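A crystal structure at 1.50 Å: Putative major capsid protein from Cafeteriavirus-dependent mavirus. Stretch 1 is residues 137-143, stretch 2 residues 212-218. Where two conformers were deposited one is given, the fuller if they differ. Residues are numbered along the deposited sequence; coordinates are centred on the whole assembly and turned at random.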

# COMPACT_ATOMS: atom_id res chain seq x y z
N LEU C 137 4.76 -5.36 5.73
CA LEU C 137 4.51 -4.48 6.88
C LEU C 137 5.19 -4.97 8.18
O LEU C 137 5.77 -4.16 8.93
CB LEU C 137 3.00 -4.33 7.11
CG LEU C 137 2.19 -3.87 5.89
CD1 LEU C 137 0.71 -3.79 6.25
CD2 LEU C 137 2.71 -2.55 5.33
N GLU C 138 5.11 -6.26 8.47
CA GLU C 138 5.85 -6.83 9.59
C GLU C 138 7.35 -6.72 9.35
O GLU C 138 8.10 -6.44 10.28
CB GLU C 138 5.48 -8.31 9.87
CG GLU C 138 4.21 -8.51 10.70
CD GLU C 138 4.36 -8.12 12.17
OE1 GLU C 138 3.31 -7.79 12.75
OE2 GLU C 138 5.48 -8.20 12.77
N LEU C 139 7.81 -6.95 8.12
CA LEU C 139 9.24 -6.87 7.85
C LEU C 139 9.80 -5.49 8.16
O LEU C 139 10.93 -5.37 8.65
CB LEU C 139 9.53 -7.29 6.39
CG LEU C 139 9.35 -8.78 6.08
CD1 LEU C 139 9.67 -9.04 4.60
CD2 LEU C 139 10.14 -9.72 6.96
N ALA C 140 9.04 -4.42 7.88
CA ALA C 140 9.50 -3.08 8.20
C ALA C 140 9.54 -2.82 9.70
O ALA C 140 10.29 -1.98 10.14
CB ALA C 140 8.64 -2.01 7.49
N LEU C 141 8.71 -3.52 10.47
CA LEU C 141 8.81 -3.43 11.93
C LEU C 141 9.99 -4.24 12.46
O LEU C 141 10.51 -3.98 13.55
CB LEU C 141 7.54 -3.92 12.59
CG LEU C 141 6.27 -3.11 12.30
CD1 LEU C 141 5.09 -3.78 12.99
CD2 LEU C 141 6.41 -1.69 12.76
N LEU C 142 10.40 -5.25 11.70
CA LEU C 142 11.52 -6.12 12.06
C LEU C 142 12.85 -5.38 11.92
O LEU C 142 13.70 -5.40 12.83
CB LEU C 142 11.46 -7.39 11.21
CG LEU C 142 12.18 -8.66 11.68
CD1 LEU C 142 11.69 -9.85 10.88
CD2 LEU C 142 13.69 -8.53 11.53
N SER C 143 13.06 -4.72 10.78
CA SER C 143 14.33 -4.04 10.50
C SER C 143 14.08 -2.74 9.75
O SER C 143 13.16 -2.70 8.90
CB SER C 143 15.21 -4.92 9.61
OG SER C 143 16.44 -4.31 9.27
N GLN C 212 9.18 -13.65 19.27
CA GLN C 212 7.89 -13.46 18.58
C GLN C 212 8.04 -12.47 17.42
O GLN C 212 7.30 -11.48 17.31
CB GLN C 212 6.86 -13.06 19.60
CG GLN C 212 6.65 -14.13 20.68
CD GLN C 212 6.07 -15.39 20.11
OE1 GLN C 212 4.87 -15.40 19.76
NE2 GLN C 212 6.88 -16.45 19.98
N TYR C 213 8.97 -12.78 16.53
CA TYR C 213 9.37 -11.89 15.43
C TYR C 213 8.32 -11.79 14.34
O TYR C 213 8.45 -10.95 13.42
CB TYR C 213 10.74 -12.32 14.82
CG TYR C 213 10.73 -13.72 14.27
CD1 TYR C 213 10.30 -13.96 12.97
CD2 TYR C 213 11.15 -14.80 15.03
CE1 TYR C 213 10.24 -15.25 12.47
CE2 TYR C 213 11.10 -16.09 14.54
CZ TYR C 213 10.64 -16.31 13.25
OH TYR C 213 10.57 -17.57 12.72
N LYS C 214 7.29 -12.63 14.38
CA LYS C 214 6.19 -12.53 13.42
C LYS C 214 5.09 -11.60 13.91
O LYS C 214 4.17 -11.30 13.14
CB LYS C 214 5.62 -13.92 13.11
CG LYS C 214 6.63 -14.89 12.48
CD LYS C 214 6.22 -16.36 12.59
CE LYS C 214 4.86 -16.69 11.97
NZ LYS C 214 4.89 -16.75 10.49
N ASN C 215 5.16 -11.14 15.17
CA ASN C 215 4.14 -10.33 15.81
C ASN C 215 4.81 -9.15 16.53
O ASN C 215 4.65 -9.02 17.73
CB ASN C 215 3.35 -11.20 16.82
CG ASN C 215 2.65 -12.39 16.18
OD1 ASN C 215 3.22 -13.48 16.07
ND2 ASN C 215 1.41 -12.19 15.78
N ILE C 216 5.56 -8.31 15.83
CA ILE C 216 6.31 -7.25 16.46
C ILE C 216 5.44 -6.16 17.10
O ILE C 216 5.81 -5.62 18.15
CB ILE C 216 7.35 -6.69 15.48
CG1 ILE C 216 8.40 -7.79 15.23
CG2 ILE C 216 7.98 -5.40 16.01
CD1 ILE C 216 9.16 -7.63 13.95
N LYS C 217 4.27 -5.87 16.54
CA LYS C 217 3.43 -4.81 17.14
C LYS C 217 2.90 -5.22 18.51
O LYS C 217 2.93 -4.40 19.46
CB LYS C 217 2.26 -4.39 16.23
CG LYS C 217 1.35 -3.34 16.89
CD LYS C 217 0.37 -2.64 15.96
CE LYS C 217 -0.64 -1.83 16.76
NZ LYS C 217 -0.02 -0.74 17.59
N ASP C 218 2.47 -6.48 18.62
CA ASP C 218 1.73 -6.93 19.79
C ASP C 218 2.09 -8.38 20.18
O ASP C 218 1.23 -9.27 20.21
CB ASP C 218 0.24 -6.80 19.48
CG ASP C 218 -0.65 -7.01 20.67
OD1 ASP C 218 -0.28 -6.69 21.81
OD2 ASP C 218 -1.78 -7.52 20.44

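A single hydrogen bond joins these two stretches, and it pairs a charged side chain with a backbone amide: Ile-216 N donates to Glu-138 OE2 at 3.1 Å, with a nearly straight N-H...O angle of 166°. The example illustrates how a helix can hold an irregular segment that offers no ladder of backbone partners. Glu-138 points its CA-to-CB bond toward the segment, and its m, m rotamer carries the carboxylate to the amide just beyond a type I turn, Gln-212 to Asn-215, which is closed by Asn-215 N to Gln-212 O at 3.0 Å. The fit also leaves Glu-138 OE2 3.4 Å from Lys-214 O, an acceptor facing an acceptor.

Around this polar link the contact is greasy. Ile-216, the residue most covered by the opposing stretch, also points toward its partner, and its branched side chain reaches two successive helix residues: CG2 lies 3.8 Å from Leu-141 CB, while CD1 packs 3.6 Å from Leu-142 CB. A beta-branched residue suits this place because its two arms diverge close to the backbone that Glu-138 holds. Lys-214, by contrast, points away, and its amine is satisfied elsewhere in the structure. The contact buries 320 Å², both sides summed.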